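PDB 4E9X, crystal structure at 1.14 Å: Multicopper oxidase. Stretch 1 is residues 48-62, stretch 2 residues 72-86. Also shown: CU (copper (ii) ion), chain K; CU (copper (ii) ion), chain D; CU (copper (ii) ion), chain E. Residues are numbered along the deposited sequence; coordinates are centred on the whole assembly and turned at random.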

ATOM      1  N   ASN A  48     -27.423 -19.444 -10.307  1.00 14.19           N
ATOM      2  CA  ASN A  48     -27.207 -20.826 -10.712  1.00 14.41           C
ATOM      3  C   ASN A  48     -25.972 -20.841 -11.615  1.00 13.42           C
ATOM      4  O   ASN A  48     -26.018 -20.175 -12.669  1.00 16.86           O
ATOM      5  CB  ASN A  48     -28.414 -21.387 -11.475  1.00 15.72           C
ATOM      6  CG  ASN A  48     -29.728 -21.200 -10.715  1.00 15.24           C
ATOM      7  OD1 ASN A  48     -29.835 -21.701  -9.606  1.00 17.18           O
ATOM      8  ND2 ASN A  48     -30.690 -20.495 -11.304  1.00 16.47           N
ATOM      9  N   VAL A  49     -24.936 -21.526 -11.195  1.00 13.91           N
ATOM     10  CA  VAL A  49     -23.659 -21.484 -11.888  1.00 15.40           C
ATOM     11  C   VAL A  49     -23.394 -22.822 -12.606  1.00 15.33           C
ATOM     12  O   VAL A  49     -23.440 -23.862 -11.924  1.00 18.41           O
ATOM     13  CB  VAL A  49     -22.528 -21.216 -10.877  1.00 16.97           C
ATOM     14  CG1 VAL A  49     -21.200 -21.187 -11.610  1.00 18.82           C
ATOM     15  CG2 VAL A  49     -22.743 -19.944 -10.070  1.00 18.56           C
ATOM     16  N   THR A  50     -23.105 -22.787 -13.895  1.00 15.21           N
ATOM     17  CA  THR A  50     -22.642 -23.978 -14.619  1.00 14.68           C
ATOM     18  C   THR A  50     -21.198 -23.827 -15.079  1.00 14.64           C
ATOM     19  O   THR A  50     -20.822 -22.858 -15.731  1.00 15.08           O
ATOM     20  CB  THR A  50     -23.537 -24.259 -15.823  1.00 17.81           C
ATOM     21  OG1 THR A  50     -24.838 -24.535 -15.253  1.00 22.77           O
ATOM     22  CG2 THR A  50     -23.068 -25.480 -16.596  1.00 18.80           C
ATOM     23  N   ASN A  51     -20.408 -24.811 -14.695  1.00 13.55           N
ATOM     24  CA  ASN A  51     -18.980 -24.782 -15.040  1.00 13.44           C
ATOM     25  C   ASN A  51     -18.741 -25.455 -16.393  1.00 14.38           C
ATOM     26  O   ASN A  51     -18.708 -26.700 -16.456  1.00 16.12           O
ATOM     27  CB  ASN A  51     -18.220 -25.527 -13.923  1.00 15.07           C
ATOM     28  CG  ASN A  51     -16.719 -25.550 -14.149  1.00 13.58           C
ATOM     29  OD1 ASN A  51     -16.262 -25.021 -15.181  1.00 14.83           O
ATOM     30  ND2 ASN A  51     -15.985 -26.104 -13.205  1.00 14.34           N
ATOM     31  N   ASN A  52     -18.548 -24.693 -17.468  1.00 14.77           N
ATOM     32  CA  ASN A  52     -18.253 -25.198 -18.787  1.00 14.06           C
ATOM     33  C   ASN A  52     -16.768 -25.204 -19.068  1.00 14.07           C
ATOM     34  O   ASN A  52     -16.396 -25.138 -20.244  1.00 17.37           O
ATOM     35  CB  ASN A  52     -19.023 -24.461 -19.880  1.00 14.64           C
ATOM     36  CG  ASN A  52     -20.532 -24.706 -19.762  1.00 16.45           C
ATOM     37  OD1 ASN A  52     -20.942 -25.791 -19.436  1.00 19.74           O
ATOM     38  ND2 ASN A  52     -21.333 -23.666 -19.978  1.00 19.97           N
ATOM     39  N   THR A  53     -15.969 -25.335 -18.039  1.00 14.47           N
ATOM     40  CA  THR A  53     -14.504 -25.388 -18.243  1.00 15.13           C
ATOM     41  C   THR A  53     -13.996 -26.765 -17.809  1.00 14.16           C
ATOM     42  O   THR A  53     -14.788 -27.594 -17.354  1.00 16.98           O
ATOM     43  CB  THR A  53     -13.723 -24.307 -17.476  1.00 13.79           C
ATOM     44  OG1 THR A  53     -13.605 -24.739 -16.088  1.00 13.85           O
ATOM     45  CG2 THR A  53     -14.462 -22.998 -17.484  1.00 13.46           C
ATOM     46  N   SER A  54     -12.707 -26.989 -17.982  1.00 15.30           N
ATOM     47  CA  SER A  54     -12.043 -28.246 -17.677  1.00 16.70           C
ATOM     48  C   SER A  54     -11.539 -28.329 -16.245  1.00 15.79           C
ATOM     49  O   SER A  54     -10.979 -29.374 -15.938  1.00 19.15           O
ATOM     50  CB  SER A  54     -10.816 -28.447 -18.606  1.00 20.65           C
ATOM     51  OG  SER A  54      -9.956 -27.269 -18.499  1.00 25.62           O
ATOM     52  N   LEU A  55     -11.770 -27.305 -15.417  1.00 17.49           N
ATOM     53  CA  LEU A  55     -11.164 -27.272 -14.082  1.00 16.12           C
ATOM     54  C   LEU A  55     -12.240 -26.888 -13.082  1.00 14.99           C
ATOM     55  O   LEU A  55     -13.239 -26.260 -13.448  1.00 15.31           O
ATOM     56  CB  LEU A  55     -10.050 -26.241 -14.018  1.00 17.58           C
ATOM     57  CG  LEU A  55      -8.748 -26.491 -14.773  1.00 23.11           C
ATOM     58  CD1 LEU A  55      -7.710 -25.421 -14.557  1.00 21.43           C
ATOM     59  CD2 LEU A  55      -8.174 -27.843 -14.317  1.00 28.33           C
ATOM     60  N   PRO A  56     -12.078 -27.243 -11.801  1.00 15.31           N
ATOM     61  CA  PRO A  56     -13.021 -26.851 -10.788  1.00 14.29           C
ATOM     62  C   PRO A  56     -12.911 -25.355 -10.422  1.00 12.89           C
ATOM     63  O   PRO A  56     -11.840 -24.733 -10.498  1.00 13.84           O
ATOM     64  CB  PRO A  56     -12.626 -27.704  -9.584  1.00 15.95           C
ATOM     65  CG  PRO A  56     -11.257 -28.199  -9.872  1.00 24.39           C
ATOM     66  CD  PRO A  56     -10.985 -28.117 -11.329  1.00 20.04           C
ATOM     67  N   HIS A  57     -14.093 -24.834 -10.020  1.00 11.82           N
ATOM     68  CA  HIS A  57     -14.186 -23.427  -9.592  1.00 11.79           C
ATOM     69  C   HIS A  57     -15.209 -23.309  -8.464  1.00 10.86           C
ATOM     70  O   HIS A  57     -15.953 -24.261  -8.208  1.00 11.65           O
ATOM     71  CB  HIS A  57     -14.669 -22.539 -10.768  1.00 11.90           C
ATOM     72  CG  HIS A  57     -13.767 -22.606 -11.965  1.00 10.36           C
ATOM     73  ND1 HIS A  57     -12.515 -22.047 -12.007  1.00 10.98           N
ATOM     74  CD2 HIS A  57     -13.975 -23.232 -13.161  1.00 10.68           C
ATOM     75  CE1 HIS A  57     -12.002 -22.331 -13.225  1.00 11.19           C
ATOM     76  NE2 HIS A  57     -12.885 -23.062 -13.937  1.00 11.70           N
ATOM     77  N   THR A  58     -15.303 -22.112  -7.886  1.00 11.07           N
ATOM     78  CA  THR A  58     -16.436 -21.712  -7.056  1.00 11.75           C
ATOM     79  C   THR A  58     -16.763 -20.239  -7.357  1.00 11.04           C
ATOM     80  O   THR A  58     -16.023 -19.647  -8.144  1.00 12.60           O
ATOM     81  CB  THR A  58     -16.181 -21.811  -5.543  1.00 10.97           C
ATOM     82  OG1 THR A  58     -15.055 -20.964  -5.229  1.00 11.82           O
ATOM     83  CG2 THR A  58     -15.858 -23.244  -5.097  1.00 13.74           C
ATOM     84  N   ILE A  59     -17.789 -19.693  -6.740  1.00 11.09           N
ATOM     85  CA  ILE A  59     -17.889 -18.227  -6.706  1.00 10.69           C
ATOM     86  C   ILE A  59     -18.040 -17.817  -5.247  1.00 11.47           C
ATOM     87  O   ILE A  59     -18.981 -18.247  -4.582  1.00 11.49           O
ATOM     88  CB  ILE A  59     -19.051 -17.685  -7.529  1.00 10.69           C
ATOM     89  CG1 ILE A  59     -19.060 -18.199  -8.982  1.00 12.99           C
ATOM     90  CG2 ILE A  59     -18.991 -16.134  -7.513  1.00 11.60           C
ATOM     91  CD1 ILE A  59     -20.172 -17.506  -9.815  1.00 17.16           C
ATOM     92  N   HIS A  60     -17.120 -16.963  -4.801  1.00 10.58           N
ATOM     93  CA  HIS A  60     -17.232 -16.240  -3.552  1.00 10.88           C
ATOM     94  C   HIS A  60     -17.748 -14.823  -3.799  1.00 10.07           C
ATOM     95  O   HIS A  60     -17.372 -14.125  -4.756  1.00 10.87           O
ATOM     96  CB  HIS A  60     -15.859 -16.183  -2.866  1.00 10.95           C
ATOM     97  CG  HIS A  60     -15.834 -15.194  -1.733  1.00 11.09           C
ATOM     98  ND1 HIS A  60     -16.626 -15.294  -0.606  1.00 10.64           N
ATOM     99  CD2 HIS A  60     -15.067 -14.079  -1.565  1.00 11.73           C
ATOM    100  CE1 HIS A  60     -16.385 -14.249   0.177  1.00 11.18           C
ATOM    101  NE2 HIS A  60     -15.418 -13.508  -0.369  1.00 10.64           N
ATOM    102  N   TRP A  61     -18.630 -14.363  -2.936  1.00  9.20           N
ATOM    103  CA  TRP A  61     -19.340 -13.078  -3.043  1.00 10.23           C
ATOM    104  C   TRP A  61     -18.706 -12.152  -2.029  1.00  8.73           C
ATOM    105  O   TRP A  61     -19.018 -12.182  -0.841  1.00 10.03           O
ATOM    106  CB  TRP A  61     -20.866 -13.278  -2.822  1.00 11.09           C
ATOM    107  CG  TRP A  61     -21.304 -14.411  -3.725  1.00 10.41           C
ATOM    108  CD1 TRP A  61     -21.384 -15.719  -3.367  1.00 11.59           C
ATOM    109  CD2 TRP A  61     -21.708 -14.365  -5.111  1.00 12.08           C
ATOM    110  NE1 TRP A  61     -21.806 -16.487  -4.442  1.00 13.18           N
ATOM    111  CE2 TRP A  61     -22.019 -15.695  -5.538  1.00 13.86           C
ATOM    112  CE3 TRP A  61     -21.829 -13.307  -6.024  1.00 12.19           C
ATOM    113  CZ2 TRP A  61     -22.443 -15.997  -6.845  1.00 13.02           C
ATOM    114  CZ3 TRP A  61     -22.248 -13.642  -7.315  1.00 14.20           C
ATOM    115  CH2 TRP A  61     -22.558 -14.933  -7.748  1.00 14.50           C
ATOM    116  N   HIS A  62     -17.717 -11.377  -2.469  1.00  9.47           N
ATOM    117  CA  HIS A  62     -16.852 -10.611  -1.590  1.00  8.93           C
ATOM    118  C   HIS A  62     -17.608  -9.403  -1.103  1.00  9.16           C
ATOM    119  O   HIS A  62     -17.903  -8.487  -1.843  1.00 10.86           O
ATOM    120  CB  HIS A  62     -15.559 -10.288  -2.350  1.00  9.31           C
ATOM    121  CG  HIS A  62     -14.557  -9.531  -1.497  1.00 10.17           C
ATOM    122  ND1 HIS A  62     -13.217  -9.908  -1.474  1.00 10.25           N
ATOM    123  CD2 HIS A  62     -14.641  -8.420  -0.689  1.00 10.74           C
ATOM    124  CE1 HIS A  62     -12.573  -9.038  -0.688  1.00  9.41           C
ATOM    125  NE2 HIS A  62     -13.450  -8.158  -0.193  1.00 11.24           N
TER
HETATM  126 CU    CU K2402     -14.430 -12.346   0.694  0.65 14.02          CU
HETATM  127 CU    CU D1401     -11.571 -20.868 -10.647  0.90 12.49          CU
HETATM  128 CU    CU E1402     -12.302 -11.292  -2.433  0.80 10.86          CU
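Stretch 2, residues 72-86: SDGVPGVTQQPIEAG

Stretch 2 forms no regular helix or strand. It runs antiparallel to stretch 1, so its start lies near His60 and Trp61 and its end near Asn51. Together the two stretches bury 787 Å².

Ser72 places its O at the edge of the Trp61 ring, 3.5 Å from Trp61 CD1. Asp73 O accepts a hydrogen bond from His60 ND1 at 2.8 Å. On the same ring, His60 NE2 binds the copper ion CU of chain K at 1.9 Å. A water donates to both Asp73 OD1 (2.7 Å) and Trp61 O (2.8 Å), so the water bridges the two stretches here. Gly74 has phi/psi of 81/27, and its CA lies 3.3 Å from Ile59 O. A CB here would clash with Ile59 O and His60 N. Gly74 O accepts a hydrogen bond from Thr58 OG1 at 2.7 Å.

Pro76 still touches stretch 1, its CD 4.1 Å from Thr58 OG1. The chain then leaves it. Val75 O accepts backbone hydrogen bonds from Val78 N (3.1 Å) and Thr79 N (2.8 Å), which closes the turn. Gly77, Val78 and Thr79 make no contact with stretch 1. Gln80 returns, with its CD 3.8 Å from Thr58 CG2. Pro82 CB packs on Pro56 CB at 3.8 Å.

Ile83 is the centre of the second half. Its N donates to His57 O (2.8 Å) and its O accepts from His57 N (3.0 Å), a single antiparallel bridge with the CA atoms 5.2 Å apart. Ile83 O also accepts from Asn51 ND2 at 3.0 Å. Ile83 CD1 reaches Val49 CG1 at 4.1 Å. The CB of Glu84 points away, but the side chain bends back, leaving OE1 3.9 Å from Pro56 CB. Ala85 CB sits 3.2 Å from Thr53 O. Gly86, at positive phi, ends the contact: its N donates to Asn51 O at 2.8 Å.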

ATOM      1  N   SER A  72     -23.191 -20.747   1.261  1.00 13.77           N
ATOM      2  CA  SER A  72     -23.076 -20.107  -0.049  1.00 12.02           C
ATOM      3  C   SER A  72     -21.891 -19.156  -0.131  1.00 10.74           C
ATOM      4  O   SER A  72     -21.853 -18.409  -1.116  1.00 12.01           O
ATOM      5  CB  SER A  72     -24.333 -19.328  -0.448  1.00 14.46           C
ATOM      6  OG  SER A  72     -25.353 -20.208  -0.835  1.00 18.33           O
ATOM      7  N   ASP A  73     -20.923 -19.229   0.800  1.00 10.87           N
ATOM      8  CA  ASP A  73     -19.789 -18.305   0.728  1.00 11.33           C
ATOM      9  C   ASP A  73     -18.771 -18.627  -0.376  1.00 11.53           C
ATOM     10  O   ASP A  73     -17.945 -17.757  -0.745  1.00 11.35           O
ATOM     11  CB  ASP A  73     -19.111 -18.295   2.105  1.00 10.92           C
ATOM     12  CG  ASP A  73     -18.169 -17.108   2.287  1.00 10.99           C
ATOM     13  OD1 ASP A  73     -18.541 -15.975   1.940  1.00 10.67           O
ATOM     14  OD2 ASP A  73     -17.065 -17.345   2.892  1.00 11.13           O
ATOM     15  N   GLY A  74     -18.824 -19.823  -0.920  1.00 10.99           N
ATOM     16  CA  GLY A  74     -17.999 -20.130  -2.065  1.00 11.44           C
ATOM     17  C   GLY A  74     -16.566 -20.491  -1.791  1.00 11.11           C
ATOM     18  O   GLY A  74     -15.689 -20.315  -2.665  1.00 12.29           O
ATOM     19  N   VAL A  75     -16.242 -21.041  -0.601  1.00 11.43           N
ATOM     20  CA  VAL A  75     -14.822 -21.334  -0.321  1.00 11.72           C
ATOM     21  C   VAL A  75     -14.623 -22.855  -0.292  1.00 10.82           C
ATOM     22  O   VAL A  75     -15.206 -23.556   0.550  1.00 11.39           O
ATOM     23  CB  VAL A  75     -14.459 -20.722   1.044  1.00 10.99           C
ATOM     24  CG1 VAL A  75     -13.017 -21.086   1.368  1.00 13.34           C
ATOM     25  CG2 VAL A  75     -14.634 -19.205   0.967  1.00 12.99           C
ATOM     26  N   PRO A  76     -13.807 -23.396  -1.188  1.00 11.25           N
ATOM     27  CA  PRO A  76     -13.667 -24.849  -1.284  1.00 11.46           C
ATOM     28  C   PRO A  76     -13.001 -25.341  -0.024  1.00 11.24           C
ATOM     29  O   PRO A  76     -12.069 -24.759   0.529  1.00 14.40           O
ATOM     30  CB  PRO A  76     -12.784 -25.075  -2.534  1.00 13.29           C
ATOM     31  CG  PRO A  76     -12.008 -23.793  -2.609  1.00 14.05           C
ATOM     32  CD  PRO A  76     -12.928 -22.671  -2.119  1.00 13.11           C
ATOM     33  N   GLY A  77     -13.464 -26.480   0.486  1.00 12.62           N
ATOM     34  CA  GLY A  77     -12.886 -27.092   1.693  1.00 12.33           C
ATOM     35  C   GLY A  77     -13.289 -26.402   2.988  1.00 11.55           C
ATOM     36  O   GLY A  77     -12.912 -26.845   4.074  1.00 11.69           O
ATOM     37  N   VAL A  78     -14.058 -25.295   2.834  1.00 11.47           N
ATOM     38  CA  VAL A  78     -14.502 -24.579   4.034  1.00 11.22           C
ATOM     39  C   VAL A  78     -16.021 -24.490   4.058  1.00 10.70           C
ATOM     40  O   VAL A  78     -16.632 -24.863   5.083  1.00 11.65           O
ATOM     41  CB  VAL A  78     -13.848 -23.172   4.140  1.00 11.43           C
ATOM     42  CG1 VAL A  78     -14.363 -22.475   5.384  1.00 11.73           C
ATOM     43  CG2 VAL A  78     -12.312 -23.363   4.132  1.00 14.01           C
ATOM     44  N   THR A  79     -16.619 -24.035   2.942  1.00 11.06           N
ATOM     45  CA  THR A  79     -18.097 -23.925   2.891  1.00 11.12           C
ATOM     46  C   THR A  79     -18.718 -24.805   1.816  1.00 11.28           C
ATOM     47  O   THR A  79     -19.955 -24.959   1.895  1.00 13.44           O
ATOM     48  CB  THR A  79     -18.554 -22.467   2.729  1.00 11.14           C
ATOM     49  OG1 THR A  79     -18.244 -21.980   1.427  1.00 11.94           O
ATOM     50  CG2 THR A  79     -17.840 -21.562   3.716  1.00 11.90           C
ATOM     51  N   GLN A  80     -17.904 -25.351   0.889  1.00 11.52           N
ATOM     52  CA  GLN A  80     -18.449 -26.305  -0.089  1.00 12.05           C
ATOM     53  C   GLN A  80     -17.320 -27.122  -0.651  1.00 13.59           C
ATOM     54  O   GLN A  80     -16.129 -26.769  -0.508  1.00 13.25           O
ATOM     55  CB  GLN A  80     -19.175 -25.575  -1.228  1.00 13.12           C
ATOM     56  CG  GLN A  80     -18.217 -24.759  -2.130  1.00 13.29           C
ATOM     57  CD  GLN A  80     -19.019 -24.115  -3.248  1.00 12.49           C
ATOM     58  OE1 GLN A  80     -19.445 -22.971  -3.187  1.00 13.46           O
ATOM     59  NE2 GLN A  80     -19.237 -24.899  -4.306  1.00 13.95           N
ATOM     60  N   GLN A  81     -17.676 -28.195  -1.333  1.00 13.73           N
ATOM     61  CA  GLN A  81     -16.748 -28.807  -2.273  1.00 14.30           C
ATOM     62  C   GLN A  81     -16.774 -28.008  -3.565  1.00 13.69           C
ATOM     63  O   GLN A  81     -17.780 -27.343  -3.837  1.00 14.84           O
ATOM     64  CB  GLN A  81     -17.179 -30.261  -2.449  1.00 16.32           C
ATOM     65  CG  GLN A  81     -17.310 -30.949  -1.064  1.00 22.37           C
ATOM     66  CD  GLN A  81     -17.520 -32.436  -1.279  1.00 28.86           C
ATOM     67  OE1 GLN A  81     -18.679 -32.759  -1.594  1.00 43.03           O
ATOM     68  NE2 GLN A  81     -16.486 -33.251  -1.129  1.00 35.41           N
ATOM     69  N   PRO A  82     -15.686 -28.028  -4.353  1.00 13.93           N
ATOM     70  CA  PRO A  82     -15.661 -27.198  -5.552  1.00 14.83           C
ATOM     71  C   PRO A  82     -16.703 -27.642  -6.600  1.00 14.72           C
ATOM     72  O   PRO A  82     -17.191 -28.773  -6.593  1.00 18.11           O
ATOM     73  CB  PRO A  82     -14.285 -27.530  -6.142  1.00 19.00           C
ATOM     74  CG  PRO A  82     -13.465 -28.082  -5.042  1.00 18.87           C
ATOM     75  CD  PRO A  82     -14.425 -28.771  -4.132  1.00 18.47           C
ATOM     76  N   ILE A  83     -16.977 -26.734  -7.535  1.00 13.25           N
ATOM     77  CA  ILE A  83     -17.840 -27.075  -8.663  1.00 14.36           C
ATOM     78  C   ILE A  83     -16.976 -27.699  -9.729  1.00 14.19           C
ATOM     79  O   ILE A  83     -16.167 -27.033 -10.385  1.00 14.99           O
ATOM     80  CB  ILE A  83     -18.543 -25.812  -9.202  1.00 13.80           C
ATOM     81  CG1 ILE A  83     -19.236 -24.993  -8.118  1.00 12.81           C
ATOM     82  CG2 ILE A  83     -19.513 -26.213 -10.330  1.00 17.51           C
ATOM     83  CD1 ILE A  83     -19.674 -23.607  -8.615  1.00 17.93           C
ATOM     84  N   GLU A  84     -17.071 -29.037  -9.878  1.00 16.12           N
ATOM     85  CA  GLU A  84     -16.214 -29.718 -10.812  1.00 16.64           C
ATOM     86  C   GLU A  84     -16.603 -29.394 -12.241  1.00 16.56           C
ATOM     87  O   GLU A  84     -17.702 -28.901 -12.509  1.00 16.94           O
ATOM     88  CB  GLU A  84     -16.328 -31.234 -10.559  1.00 19.71           C
ATOM     89  CG  GLU A  84     -15.949 -31.657  -9.131  1.00 24.58           C
ATOM     90  CD  GLU A  84     -14.480 -31.471  -8.773  1.00 22.92           C
ATOM     91  OE1 GLU A  84     -13.592 -31.485  -9.681  1.00 31.63           O
ATOM     92  OE2 GLU A  84     -14.153 -31.275  -7.583  1.00 27.90           O
ATOM     93  N   ALA A  85     -15.689 -29.708 -13.149  1.00 16.70           N
ATOM     94  CA  ALA A  85     -15.896 -29.471 -14.564  1.00 17.06           C
ATOM     95  C   ALA A  85     -17.183 -30.123 -15.037  1.00 16.89           C
ATOM     96  O   ALA A  85     -17.405 -31.304 -14.802  1.00 21.96           O
ATOM     97  CB  ALA A  85     -14.734 -30.036 -15.323  1.00 20.36           C
ATOM     98  N   GLY A  86     -18.015 -29.305 -15.681  1.00 20.37           N
ATOM     99  CA  GLY A  86     -19.302 -29.721 -16.250  1.00 19.71           C
ATOM    100  C   GLY A  86     -20.422 -29.680 -15.236  1.00 21.85           C
ATOM    101  O   GLY A  86     -21.578 -29.837 -15.637  1.00 25.17           O
TER
HETATM  102  O   HOH W   1     -19.816 -14.818  -0.157  1.00 11.20           O